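Local coordinates for dermonecrotic toxin (Pasteurella multocida, PDB 2EBF), which is a potent mitogen and osteolytic toxin that induces bone resorption and is associated with severe progressive atrophic rhinitis in pigs, at residues F44-E49 / D89-L94; E49-P54 / A77-I82; G93-L98 / E126-L131. All coordinates share one frame; numbering follows the deposited sequence.

Contact 1 of 3, residues F44-E49 / D89-L94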
ATOM      1  N   PHE A  44     -21.203   3.797  -6.317  1.00 30.67           N
ATOM      2  CA  PHE A  44     -20.407   3.880  -5.084  1.00 30.59           C
ATOM      3  C   PHE A  44     -20.665   5.141  -4.283  1.00 30.88           C
ATOM      4  O   PHE A  44     -19.780   5.639  -3.590  1.00 31.57           O
ATOM      5  CB  PHE A  44     -18.909   3.738  -5.401  1.00 29.69           C
ATOM      6  CG  PHE A  44     -18.573   2.461  -6.130  1.00 28.62           C
ATOM      7  CD1 PHE A  44     -17.647   2.453  -7.172  1.00 28.79           C
ATOM      8  CD2 PHE A  44     -19.211   1.280  -5.794  1.00 28.38           C
ATOM      9  CE1 PHE A  44     -17.346   1.267  -7.860  1.00 28.10           C
ATOM     10  CE2 PHE A  44     -18.937   0.079  -6.489  1.00 28.24           C
ATOM     11  CZ  PHE A  44     -17.989   0.081  -7.518  1.00 28.06           C
ATOM     12  N   ARG A  45     -21.884   5.651  -4.356  1.00 31.33           N
ATOM     13  CA  ARG A  45     -22.166   6.945  -3.736  1.00 31.75           C
ATOM     14  C   ARG A  45     -22.442   6.845  -2.222  1.00 31.43           C
ATOM     15  O   ARG A  45     -22.598   7.861  -1.545  1.00 31.27           O
ATOM     16  CB  ARG A  45     -23.298   7.656  -4.477  1.00 32.30           C
ATOM     17  CG  ARG A  45     -24.599   6.923  -4.473  1.00 33.34           C
ATOM     18  CD  ARG A  45     -25.652   7.705  -5.241  1.00 38.58           C
ATOM     19  NE  ARG A  45     -26.945   7.041  -5.144  1.00 42.45           N
ATOM     20  CZ  ARG A  45     -27.322   6.013  -5.896  1.00 44.80           C
ATOM     21  NH1 ARG A  45     -26.509   5.513  -6.832  1.00 46.37           N
ATOM     22  NH2 ARG A  45     -28.523   5.482  -5.716  1.00 45.81           N
ATOM     23  N   ILE A  46     -22.471   5.621  -1.695  1.00 31.96           N
ATOM     24  CA  ILE A  46     -22.633   5.394  -0.235  1.00 32.08           C
ATOM     25  C   ILE A  46     -23.872   6.135   0.286  1.00 32.30           C
ATOM     26  O   ILE A  46     -23.818   6.910   1.256  1.00 32.11           O
ATOM     27  CB  ILE A  46     -21.339   5.741   0.570  1.00 32.00           C
ATOM     28  CG1 ILE A  46     -20.118   5.029  -0.025  1.00 33.82           C
ATOM     29  CG2 ILE A  46     -21.453   5.313   2.021  1.00 31.82           C
ATOM     30  CD1 ILE A  46     -19.251   5.944  -0.786  1.00 39.11           C
ATOM     31  N   GLY A  47     -24.988   5.912  -0.405  1.00 32.63           N
ATOM     32  CA  GLY A  47     -26.240   6.592  -0.102  1.00 32.43           C
ATOM     33  C   GLY A  47     -26.798   6.134   1.229  1.00 32.11           C
ATOM     34  O   GLY A  47     -26.676   4.952   1.587  1.00 31.94           O
ATOM     35  N   LEU A  48     -27.406   7.070   1.962  1.00 31.17           N
ATOM     36  CA  LEU A  48     -27.948   6.782   3.297  1.00 30.76           C
ATOM     37  C   LEU A  48     -29.472   6.675   3.360  1.00 30.84           C
ATOM     38  O   LEU A  48     -30.043   6.695   4.443  1.00 29.55           O
ATOM     39  CB  LEU A  48     -27.450   7.818   4.302  1.00 30.85           C
ATOM     40  CG  LEU A  48     -25.931   7.838   4.523  1.00 31.12           C
ATOM     41  CD1 LEU A  48     -25.551   8.991   5.406  1.00 30.40           C
ATOM     42  CD2 LEU A  48     -25.443   6.498   5.110  1.00 30.73           C
ATOM     43  N   GLU A  49     -30.122   6.530   2.205  1.00 30.95           N
ATOM     44  CA  GLU A  49     -31.591   6.446   2.152  1.00 31.71           C
ATOM     45  C   GLU A  49     -32.170   5.250   2.902  1.00 31.45           C
ATOM     46  O   GLU A  49     -33.326   5.282   3.328  1.00 30.89           O
ATOM     47  CB  GLU A  49     -32.106   6.448   0.709  1.00 32.35           C
ATOM     48  CG  GLU A  49     -31.823   7.733  -0.049  1.00 35.55           C
ATOM     49  CD  GLU A  49     -30.559   7.664  -0.899  1.00 39.69           C
ATOM     50  OE1 GLU A  49     -30.550   8.301  -1.977  1.00 43.78           O
ATOM     51  OE2 GLU A  49     -29.583   6.981  -0.508  1.00 38.30           O
ATOM     52  N   ASP A  89     -15.590   8.886   1.613  1.00 29.27           N
ATOM     53  CA  ASP A  89     -14.590   7.982   2.200  1.00 29.04           C
ATOM     54  C   ASP A  89     -14.653   7.991   3.726  1.00 28.32           C
ATOM     55  O   ASP A  89     -14.485   6.947   4.378  1.00 27.93           O
ATOM     56  CB  ASP A  89     -13.172   8.336   1.728  1.00 29.18           C
ATOM     57  CG  ASP A  89     -12.155   7.283   2.133  1.00 30.21           C
ATOM     58  OD1 ASP A  89     -12.061   6.234   1.452  1.00 30.28           O
ATOM     59  OD2 ASP A  89     -11.461   7.501   3.138  1.00 30.16           O
ATOM     60  N   GLU A  90     -14.880   9.172   4.303  1.00 27.43           N
ATOM     61  CA  GLU A  90     -15.070   9.278   5.734  1.00 27.11           C
ATOM     62  C   GLU A  90     -16.395   8.656   6.164  1.00 26.21           C
ATOM     63  O   GLU A  90     -16.455   7.946   7.174  1.00 25.43           O
ATOM     64  CB  GLU A  90     -14.984  10.746   6.181  1.00 27.54           C
ATOM     65  CG  GLU A  90     -13.569  11.274   6.112  1.00 30.64           C
ATOM     66  CD  GLU A  90     -13.460  12.730   6.510  1.00 35.40           C
ATOM     67  OE1 GLU A  90     -14.447  13.290   7.045  1.00 37.90           O
ATOM     68  OE2 GLU A  90     -12.381  13.314   6.283  1.00 38.12           O
ATOM     69  N   ARG A  91     -17.453   8.931   5.397  1.00 26.16           N
ATOM     70  CA  ARG A  91     -18.770   8.336   5.636  1.00 25.89           C
ATOM     71  C   ARG A  91     -18.693   6.806   5.740  1.00 25.85           C
ATOM     72  O   ARG A  91     -19.190   6.219   6.712  1.00 25.91           O
ATOM     73  CB  ARG A  91     -19.772   8.727   4.540  1.00 25.73           C
ATOM     74  CG  ARG A  91     -21.198   8.309   4.867  1.00 26.29           C
ATOM     75  CD  ARG A  91     -22.154   8.591   3.725  1.00 29.17           C
ATOM     76  NE  ARG A  91     -22.402  10.023   3.566  1.00 31.61           N
ATOM     77  CZ  ARG A  91     -23.130  10.542   2.581  1.00 34.46           C
ATOM     78  NH1 ARG A  91     -23.685   9.748   1.669  1.00 33.70           N
ATOM     79  NH2 ARG A  91     -23.291  11.852   2.495  1.00 34.04           N
ATOM     80  N   GLN A  92     -18.077   6.152   4.757  1.00 25.94           N
ATOM     81  CA  GLN A  92     -17.995   4.679   4.822  1.00 25.38           C
ATOM     82  C   GLN A  92     -17.105   4.235   5.986  1.00 25.55           C
ATOM     83  O   GLN A  92     -17.369   3.210   6.605  1.00 25.19           O
ATOM     84  CB  GLN A  92     -17.612   4.028   3.485  1.00 25.47           C
ATOM     85  CG  GLN A  92     -16.205   4.309   2.924  1.00 27.01           C
ATOM     86  CD  GLN A  92     -15.184   3.194   3.184  1.00 25.89           C
ATOM     87  OE1 GLN A  92     -14.188   3.066   2.458  1.00 27.87           O
ATOM     88  NE2 GLN A  92     -15.399   2.419   4.230  1.00 23.64           N
ATOM     89  N   GLY A  93     -16.074   5.022   6.294  1.00 25.43           N
ATOM     90  CA  GLY A  93     -15.213   4.749   7.462  1.00 25.11           C
ATOM     91  C   GLY A  93     -15.996   4.749   8.758  1.00 25.64           C
ATOM     92  O   GLY A  93     -15.859   3.838   9.565  1.00 25.65           O
ATOM     93  N   LEU A  94     -16.801   5.790   8.960  1.00 25.44           N
ATOM     94  CA  LEU A  94     -17.688   5.895  10.119  1.00 26.16           C
ATOM     95  C   LEU A  94     -18.717   4.767  10.201  1.00 26.12           C
ATOM     96  O   LEU A  94     -19.030   4.274  11.294  1.00 26.36           O
ATOM     97  CB  LEU A  94     -18.407   7.244  10.102  1.00 26.34           C
ATOM     98  CG  LEU A  94     -17.515   8.458  10.373  1.00 27.72           C
ATOM     99  CD1 LEU A  94     -18.211   9.739   9.914  1.00 29.90           C
ATOM    100  CD2 LEU A  94     -17.108   8.550  11.851  1.00 29.51           C
TER
HETATM  101  O   HOH W   1     -23.872  10.113  -1.708  1.00 44.80           O
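The carbonyl oxygen Ile46 O accepts a hydrogen bond from Arg91 NH1 at 2.9 Å, an example of a helix side chain pinning an irregular segment through its backbone. The N-H...O angle is 157°, and the acceptor lies in the guanidinium plane; seen from the carbonyl, the donor stands 42° above its plane. A bend at chi3 (-71°) in the otherwise extended Arg91 chain turns the guanidinium so that its edge faces Ile46 O. A water that donates to Arg45 O is also a weak acceptor for Arg91 NH1. Arg91 NH2 bonds to Ser85 O, so the guanidinium is held from both the loop and the chain just before its own helix.

Leu48 CD1 lies over one guanidinium face toward the rim, 3.8 Å from Arg91 NE, while Ile46 and the aliphatic part of Arg91 pass each other in opposite directions, with Ile46 CG2 3.8 Å from Arg91 CD. The loop ahead of helix 54-60 is fastened to helix 88-108, part of the Membrane Localization Domain. Around them, Leu48 leans on Ile82 and His83 of helix 70-84, Ile46 on Leu88 and Met95, and Asp89 forms salt bridges to Arg153 and Arg157 of helix 151-164.

Contact 2 of 3, residues E49-P54 / A77-I82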
ATOM      1  N   GLU A  49     -30.122   6.530   2.205  1.00 30.95           N
ATOM      2  CA  GLU A  49     -31.591   6.446   2.152  1.00 31.71           C
ATOM      3  C   GLU A  49     -32.170   5.250   2.902  1.00 31.45           C
ATOM      4  O   GLU A  49     -33.326   5.282   3.328  1.00 30.89           O
ATOM      5  CB  GLU A  49     -32.106   6.448   0.709  1.00 32.35           C
ATOM      6  CG  GLU A  49     -31.823   7.733  -0.049  1.00 35.55           C
ATOM      7  CD  GLU A  49     -30.559   7.664  -0.899  1.00 39.69           C
ATOM      8  OE1 GLU A  49     -30.550   8.301  -1.977  1.00 43.78           O
ATOM      9  OE2 GLU A  49     -29.583   6.981  -0.508  1.00 38.30           O
ATOM     10  N   GLY A  50     -31.371   4.196   3.055  1.00 31.00           N
ATOM     11  CA  GLY A  50     -31.833   2.997   3.740  1.00 30.77           C
ATOM     12  C   GLY A  50     -31.266   2.789   5.131  1.00 30.58           C
ATOM     13  O   GLY A  50     -31.366   1.693   5.688  1.00 31.29           O
ATOM     14  N   VAL A  51     -30.667   3.835   5.694  1.00 29.48           N
ATOM     15  CA  VAL A  51     -30.065   3.756   7.012  1.00 28.81           C
ATOM     16  C   VAL A  51     -30.830   4.705   7.927  1.00 28.51           C
ATOM     17  O   VAL A  51     -30.973   5.883   7.613  1.00 28.43           O
ATOM     18  CB  VAL A  51     -28.562   4.158   6.975  1.00 29.01           C
ATOM     19  CG1 VAL A  51     -27.950   4.120   8.370  1.00 28.82           C
ATOM     20  CG2 VAL A  51     -27.776   3.271   6.028  1.00 27.97           C
ATOM     21  N   TRP A  52     -31.321   4.178   9.048  1.00 27.86           N
ATOM     22  CA  TRP A  52     -32.071   4.953  10.024  1.00 27.60           C
ATOM     23  C   TRP A  52     -31.274   6.151  10.501  1.00 26.76           C
ATOM     24  O   TRP A  52     -30.047   6.078  10.646  1.00 26.09           O
ATOM     25  CB  TRP A  52     -32.395   4.112  11.258  1.00 27.97           C
ATOM     26  CG  TRP A  52     -33.454   3.063  11.107  1.00 28.76           C
ATOM     27  CD1 TRP A  52     -34.443   2.989  10.155  1.00 29.57           C
ATOM     28  CD2 TRP A  52     -33.655   1.952  11.983  1.00 29.37           C
ATOM     29  NE1 TRP A  52     -35.234   1.876  10.386  1.00 29.00           N
ATOM     30  CE2 TRP A  52     -34.769   1.228  11.501  1.00 28.75           C
ATOM     31  CE3 TRP A  52     -32.993   1.495  13.136  1.00 28.89           C
ATOM     32  CZ2 TRP A  52     -35.237   0.071  12.127  1.00 29.36           C
ATOM     33  CZ3 TRP A  52     -33.453   0.343  13.753  1.00 29.90           C
ATOM     34  CH2 TRP A  52     -34.568  -0.357  13.243  1.00 29.64           C
ATOM     35  N   THR A  53     -31.982   7.251  10.738  1.00 26.66           N
ATOM     36  CA  THR A  53     -31.412   8.421  11.406  1.00 26.58           C
ATOM     37  C   THR A  53     -31.462   8.192  12.920  1.00 26.77           C
ATOM     38  O   THR A  53     -32.170   7.295  13.369  1.00 26.66           O
ATOM     39  CB  THR A  53     -32.220   9.679  11.079  1.00 26.76           C
ATOM     40  OG1 THR A  53     -33.590   9.477  11.469  1.00 27.39           O
ATOM     41  CG2 THR A  53     -32.137   9.989   9.579  1.00 27.46           C
ATOM     42  N   PRO A  54     -30.707   8.989  13.712  1.00 26.71           N
ATOM     43  CA  PRO A  54     -30.723   8.849  15.177  1.00 27.42           C
ATOM     44  C   PRO A  54     -32.111   8.944  15.824  1.00 28.03           C
ATOM     45  O   PRO A  54     -32.392   8.194  16.761  1.00 28.13           O
ATOM     46  CB  PRO A  54     -29.828  10.011  15.653  1.00 27.16           C
ATOM     47  CG  PRO A  54     -28.912  10.253  14.528  1.00 26.87           C
ATOM     48  CD  PRO A  54     -29.756  10.030  13.287  1.00 27.04           C
ATOM     49  N   ALA A  77     -24.368   8.893  18.713  1.00 28.05           N
ATOM     50  CA  ALA A  77     -23.430   9.935  18.287  1.00 27.69           C
ATOM     51  C   ALA A  77     -22.799   9.590  16.946  1.00 27.66           C
ATOM     52  O   ALA A  77     -22.718  10.441  16.060  1.00 27.55           O
ATOM     53  CB  ALA A  77     -22.350  10.148  19.337  1.00 27.62           C
ATOM     54  N   LYS A  78     -22.346   8.343  16.806  1.00 27.57           N
ATOM     55  CA  LYS A  78     -21.733   7.878  15.560  1.00 27.37           C
ATOM     56  C   LYS A  78     -22.738   7.846  14.400  1.00 27.42           C
ATOM     57  O   LYS A  78     -22.396   8.186  13.264  1.00 27.35           O
ATOM     58  CB  LYS A  78     -21.063   6.509  15.738  1.00 27.23           C
ATOM     59  CG  LYS A  78     -20.270   6.079  14.495  1.00 27.52           C
ATOM     60  CD  LYS A  78     -18.878   5.579  14.818  1.00 31.19           C
ATOM     61  CE  LYS A  78     -18.133   6.553  15.696  1.00 31.48           C
ATOM     62  NZ  LYS A  78     -16.657   6.467  15.599  1.00 31.40           N
ATOM     63  N   LEU A  79     -23.969   7.440  14.682  1.00 27.24           N
ATOM     64  CA  LEU A  79     -25.006   7.443  13.650  1.00 27.50           C
ATOM     65  C   LEU A  79     -25.222   8.873  13.140  1.00 27.92           C
ATOM     66  O   LEU A  79     -25.356   9.100  11.936  1.00 27.94           O
ATOM     67  CB  LEU A  79     -26.318   6.891  14.197  1.00 27.43           C
ATOM     68  CG  LEU A  79     -27.172   5.944  13.337  1.00 28.14           C
ATOM     69  CD1 LEU A  79     -28.634   6.041  13.719  1.00 26.33           C
ATOM     70  CD2 LEU A  79     -26.953   6.065  11.823  1.00 27.40           C
ATOM     71  N   GLN A  80     -25.239   9.836  14.058  1.00 28.49           N
ATOM     72  CA  GLN A  80     -25.402  11.229  13.671  1.00 29.48           C
ATOM     73  C   GLN A  80     -24.257  11.713  12.786  1.00 29.54           C
ATOM     74  O   GLN A  80     -24.503  12.364  11.774  1.00 29.79           O
ATOM     75  CB  GLN A  80     -25.573  12.143  14.885  1.00 29.62           C
ATOM     76  CG  GLN A  80     -25.943  13.574  14.494  1.00 32.18           C
ATOM     77  CD  GLN A  80     -27.223  13.649  13.664  1.00 35.74           C
ATOM     78  OE1 GLN A  80     -27.180  13.898  12.455  1.00 39.67           O
ATOM     79  NE2 GLN A  80     -28.364  13.417  14.306  1.00 37.21           N
ATOM     80  N   ARG A  81     -23.021  11.382  13.166  1.00 29.47           N
ATOM     81  CA  ARG A  81     -21.841  11.739  12.371  1.00 30.36           C
ATOM     82  C   ARG A  81     -21.918  11.174  10.955  1.00 29.46           C
ATOM     83  O   ARG A  81     -21.510  11.839  10.005  1.00 29.93           O
ATOM     84  CB  ARG A  81     -20.541  11.280  13.044  1.00 30.39           C
ATOM     85  CG  ARG A  81     -20.089  12.144  14.220  1.00 32.62           C
ATOM     86  CD  ARG A  81     -18.617  11.866  14.594  1.00 33.34           C
ATOM     87  NE  ARG A  81     -17.684  12.342  13.564  1.00 39.71           N
ATOM     88  CZ  ARG A  81     -16.416  11.943  13.419  1.00 41.73           C
ATOM     89  NH1 ARG A  81     -15.873  11.039  14.236  1.00 41.47           N
ATOM     90  NH2 ARG A  81     -15.683  12.450  12.434  1.00 43.30           N
ATOM     91  N   ILE A  82     -22.427   9.947  10.818  1.00 28.64           N
ATOM     92  CA  ILE A  82     -22.585   9.310   9.506  1.00 28.03           C
ATOM     93  C   ILE A  82     -23.516  10.135   8.622  1.00 28.40           C
ATOM     94  O   ILE A  82     -23.177  10.455   7.476  1.00 28.06           O
ATOM     95  CB  ILE A  82     -23.096   7.853   9.651  1.00 27.74           C
ATOM     96  CG1 ILE A  82     -21.964   6.970  10.177  1.00 27.42           C
ATOM     97  CG2 ILE A  82     -23.627   7.290   8.317  1.00 27.13           C
ATOM     98  CD1 ILE A  82     -22.443   5.779  10.930  1.00 24.52           C
TER
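Leu79 and Val51 are aimed at one another by different torsions. Val51 has CG1 anti to its backbone nitrogen (chi1 178°), which sends that methyl toward helix 70-84, where it meets Leu79 CD2 at 4.1 Å. Leu79 itself sits well away from a staggered chi1 (-139°), and this rotation lays both its methyls against the backbone of the loop. Trp52 O is touched by the pair, 3.4 Å from Leu79 CD1 and 3.3 Å from Leu79 CD2. These are carbon-oxygen contacts without a hydrogen bond; the carbonyl finds its polar partner in His83 NE2, one turn further along the same helix. Leu79 CD1 also packs on the peptide bond between Thr53 and Pro54, 3.6 Å from Pro54 N.

Here the loop becomes a helix. Thr53 occupies the N-cap of helix 54-60, and Pro54 follows in the first turn, where a residue lacking an N-H costs no helical hydrogen bond. Helices 54-60, 70-84, 88-108 and 115-129 fall within the Membrane Localization Domain, which in related toxins is a four-helix bundle, so the contact probably joins the start of its first helix to its second.

The ring of Pro54 crosses the side chain of Gln80 at about a right angle, the glutamine chain folding over toward the proline. Pro54 CG is the leading atom, 3.9 Å from Gln80 CB and 3.7 Å from Gln80 N, so the ring rests on the helix backbone too. Farther out, the indole of Trp52 turns from helix 70-84 to pack on Glu120 and Gln124 of helix 115-129.

Contact 3 of 3, residues G93-L98 / E126-L131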
ATOM      1  N   GLY A  93     -16.074   5.022   6.294  1.00 25.43           N
ATOM      2  CA  GLY A  93     -15.213   4.749   7.462  1.00 25.11           C
ATOM      3  C   GLY A  93     -15.996   4.749   8.758  1.00 25.64           C
ATOM      4  O   GLY A  93     -15.859   3.838   9.565  1.00 25.65           O
ATOM      5  N   LEU A  94     -16.801   5.790   8.960  1.00 25.44           N
ATOM      6  CA  LEU A  94     -17.688   5.895  10.119  1.00 26.16           C
ATOM      7  C   LEU A  94     -18.717   4.767  10.201  1.00 26.12           C
ATOM      8  O   LEU A  94     -19.030   4.274  11.294  1.00 26.36           O
ATOM      9  CB  LEU A  94     -18.407   7.244  10.102  1.00 26.34           C
ATOM     10  CG  LEU A  94     -17.515   8.458  10.373  1.00 27.72           C
ATOM     11  CD1 LEU A  94     -18.211   9.739   9.914  1.00 29.90           C
ATOM     12  CD2 LEU A  94     -17.108   8.550  11.851  1.00 29.51           C
ATOM     13  N   MET A  95     -19.259   4.387   9.050  1.00 25.60           N
ATOM     14  CA  MET A  95     -20.194   3.254   8.979  1.00 25.93           C
ATOM     15  C   MET A  95     -19.573   1.957   9.464  1.00 25.06           C
ATOM     16  O   MET A  95     -20.178   1.242  10.261  1.00 24.40           O
ATOM     17  CB  MET A  95     -20.745   3.111   7.569  1.00 25.57           C
ATOM     18  CG  MET A  95     -21.735   4.211   7.260  1.00 26.03           C
ATOM     19  SD  MET A  95     -22.044   4.458   5.517  1.00 28.06           S
ATOM     20  CE  MET A  95     -23.165   3.095   5.169  1.00 24.23           C
ATOM     21  N   HIS A  96     -18.354   1.671   9.019  1.00 24.81           N
ATOM     22  CA  HIS A  96     -17.634   0.491   9.520  1.00 24.93           C
ATOM     23  C   HIS A  96     -17.385   0.577  11.038  1.00 25.34           C
ATOM     24  O   HIS A  96     -17.525  -0.417  11.740  1.00 25.87           O
ATOM     25  CB  HIS A  96     -16.310   0.284   8.776  1.00 24.77           C
ATOM     26  CG  HIS A  96     -16.455  -0.301   7.397  1.00 24.26           C
ATOM     27  ND1 HIS A  96     -16.201   0.424   6.254  1.00 20.73           N
ATOM     28  CD2 HIS A  96     -16.780  -1.552   6.980  1.00 24.57           C
ATOM     29  CE1 HIS A  96     -16.371  -0.349   5.192  1.00 25.63           C
ATOM     30  NE2 HIS A  96     -16.731  -1.550   5.606  1.00 24.02           N
ATOM     31  N   GLU A  97     -17.031   1.767  11.533  1.00 25.30           N
ATOM     32  CA  GLU A  97     -16.861   2.003  12.967  1.00 25.81           C
ATOM     33  C   GLU A  97     -18.146   1.707  13.746  1.00 25.64           C
ATOM     34  O   GLU A  97     -18.097   1.056  14.805  1.00 24.99           O
ATOM     35  CB  GLU A  97     -16.380   3.439  13.233  1.00 25.73           C
ATOM     36  CG  GLU A  97     -14.939   3.717  12.758  1.00 26.51           C
ATOM     37  CD  GLU A  97     -14.530   5.188  12.876  1.00 27.95           C
ATOM     38  OE1 GLU A  97     -15.334   6.003  13.343  1.00 30.47           O
ATOM     39  OE2 GLU A  97     -13.394   5.531  12.495  1.00 32.11           O
ATOM     40  N   LEU A  98     -19.286   2.152  13.217  1.00 25.09           N
ATOM     41  CA  LEU A  98     -20.582   1.882  13.851  1.00 25.89           C
ATOM     42  C   LEU A  98     -20.875   0.391  13.897  1.00 26.12           C
ATOM     43  O   LEU A  98     -21.397  -0.117  14.896  1.00 25.83           O
ATOM     44  CB  LEU A  98     -21.724   2.576  13.106  1.00 25.73           C
ATOM     45  CG  LEU A  98     -22.885   3.163  13.938  1.00 27.05           C
ATOM     46  CD1 LEU A  98     -24.153   3.375  13.122  1.00 26.09           C
ATOM     47  CD2 LEU A  98     -23.180   2.475  15.287  1.00 26.31           C
ATOM     48  N   GLU A 126     -24.489  -2.598   6.365  1.00 27.84           N
ATOM     49  CA  GLU A 126     -23.894  -3.592   5.450  1.00 28.59           C
ATOM     50  C   GLU A 126     -24.426  -3.439   4.026  1.00 28.79           C
ATOM     51  O   GLU A 126     -23.656  -3.461   3.056  1.00 28.84           O
ATOM     52  CB  GLU A 126     -24.134  -5.001   5.958  1.00 29.16           C
ATOM     53  CG  GLU A 126     -23.388  -5.373   7.208  1.00 30.75           C
ATOM     54  CD  GLU A 126     -23.828  -6.732   7.727  1.00 35.12           C
ATOM     55  OE1 GLU A 126     -24.684  -7.365   7.071  1.00 38.28           O
ATOM     56  OE2 GLU A 126     -23.333  -7.173   8.780  1.00 36.12           O
ATOM     57  N   LYS A 127     -25.736  -3.256   3.906  1.00 29.04           N
ATOM     58  CA  LYS A 127     -26.379  -3.102   2.611  1.00 29.57           C
ATOM     59  C   LYS A 127     -26.049  -1.768   1.934  1.00 29.06           C
ATOM     60  O   LYS A 127     -26.034  -1.697   0.710  1.00 29.45           O
ATOM     61  CB  LYS A 127     -27.900  -3.282   2.723  1.00 29.84           C
ATOM     62  CG  LYS A 127     -28.326  -4.685   3.154  1.00 33.84           C
ATOM     63  CD  LYS A 127     -29.763  -5.009   2.737  1.00 38.75           C
ATOM     64  CE  LYS A 127     -30.789  -4.298   3.593  1.00 42.90           C
ATOM     65  NZ  LYS A 127     -32.191  -4.611   3.146  1.00 44.85           N
ATOM     66  N   ALA A 128     -25.793  -0.719   2.720  1.00 28.69           N
ATOM     67  CA  ALA A 128     -25.425   0.576   2.165  1.00 28.20           C
ATOM     68  C   ALA A 128     -24.008   0.584   1.587  1.00 28.71           C
ATOM     69  O   ALA A 128     -23.703   1.373   0.679  1.00 28.64           O
ATOM     70  CB  ALA A 128     -25.569   1.679   3.230  1.00 28.46           C
ATOM     71  N   LEU A 129     -23.146  -0.269   2.135  1.00 28.24           N
ATOM     72  CA  LEU A 129     -21.732  -0.334   1.746  1.00 28.93           C
ATOM     73  C   LEU A 129     -21.419  -1.389   0.692  1.00 29.35           C
ATOM     74  O   LEU A 129     -20.610  -1.152  -0.211  1.00 29.83           O
ATOM     75  CB  LEU A 129     -20.899  -0.646   2.975  1.00 29.31           C
ATOM     76  CG  LEU A 129     -20.177   0.481   3.721  1.00 31.44           C
ATOM     77  CD1 LEU A 129     -20.619   1.872   3.297  1.00 33.26           C
ATOM     78  CD2 LEU A 129     -20.330   0.244   5.184  1.00 32.58           C
ATOM     79  N   TYR A 130     -22.025  -2.561   0.855  1.00 28.24           N
ATOM     80  CA  TYR A 130     -21.755  -3.712   0.005  1.00 28.38           C
ATOM     81  C   TYR A 130     -22.974  -3.995  -0.849  1.00 28.36           C
ATOM     82  O   TYR A 130     -24.013  -4.409  -0.346  1.00 28.78           O
ATOM     83  CB  TYR A 130     -21.335  -4.920   0.863  1.00 27.68           C
ATOM     84  CG  TYR A 130     -20.083  -4.617   1.661  1.00 28.71           C
ATOM     85  CD1 TYR A 130     -18.816  -4.800   1.102  1.00 28.29           C
ATOM     86  CD2 TYR A 130     -20.162  -4.088   2.959  1.00 27.95           C
ATOM     87  CE1 TYR A 130     -17.664  -4.511   1.819  1.00 29.20           C
ATOM     88  CE2 TYR A 130     -19.006  -3.789   3.680  1.00 29.63           C
ATOM     89  CZ  TYR A 130     -17.763  -3.996   3.098  1.00 29.32           C
ATOM     90  OH  TYR A 130     -16.618  -3.679   3.790  1.00 28.80           O
ATOM     91  N   LEU A 131     -22.834  -3.741  -2.146  1.00 28.66           N
ATOM     92  CA  LEU A 131     -23.936  -3.865  -3.086  1.00 29.21           C
ATOM     93  C   LEU A 131     -24.153  -5.368  -3.340  1.00 29.00           C
ATOM     94  O   LEU A 131     -23.285  -6.163  -2.986  1.00 28.45           O
ATOM     95  CB  LEU A 131     -23.602  -3.102  -4.367  1.00 29.42           C
ATOM     96  CG  LEU A 131     -23.663  -1.558  -4.276  1.00 31.01           C
ATOM     97  CD1 LEU A 131     -22.912  -1.042  -3.073  1.00 37.07           C
ATOM     98  CD2 LEU A 131     -23.107  -0.930  -5.518  1.00 31.43           C
TER
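One polar bond joins helix 88-108 to the residue just past the end of helix 115-129: His96 NE2 and Tyr130 OH lie 2.8 Å apart, with a hydrogen-bond angle of 158°. The hydroxyl meets the imidazole at its edge, near the ring plane. The two rings, which reach out from opposite directions, meet rim to rim with their planes at 74°, and neither covers a face of the other. A weak hydrogen bond between His96 ND1 and Gln92 O, one turn back on helix 88-108, further limits how the imidazole can rotate.

A CH-pi contact covers one imidazole face. Leu129 CD2 stands 4.1 Å from the centroid of the His96 ring, shifted toward the rim on the side of CE1.

Apolar contact makes up the remainder and is tight. Met95 bends at chi3 (78°), and its terminal methyl rests against two neighbouring side chains: Met95 CE is 3.4 Å from Ala128 CB and equally 3.4 Å from Leu129 CD1. Leu129 CD2 reaches both Met95 CB, at 3.8 Å, and the histidine face.

Leu156 of helix 151-164 packs on His96, Leu129 and Tyr130, and Tyr130 touches Lys138 and Leu142, residues of a glycan pocket. Such interleaving of largely buried side chains is characteristic of a helical bundle, consistent with the four-helix bundle described for Membrane Localization Domains of related toxins.

From the N terminus of this C-terminal fragment of the toxin, the irregular segment 44-49 is drawn onto helix 88-108, and contact 1 thereby closes the longest of the three loops. Contact 2 is nested within that loop: it starts at Glu49, which both contacts share, and helix 70-84 comes back to lie against segment 49-54. Contact 3 follows contact 2 in series, beginning on Gly93 and Leu94, where contact 1 ends, and reaching helix 115-129. Ile46 CG2 packs against Met95 SD at 3.6 Å, joining contacts 1 and 3, whose centres are about 7 Å apart. Contacts 2 and 3 are bridged by Lys78 NZ and Glu97 OE1. Together they tie the lead-in segment to three successive helices.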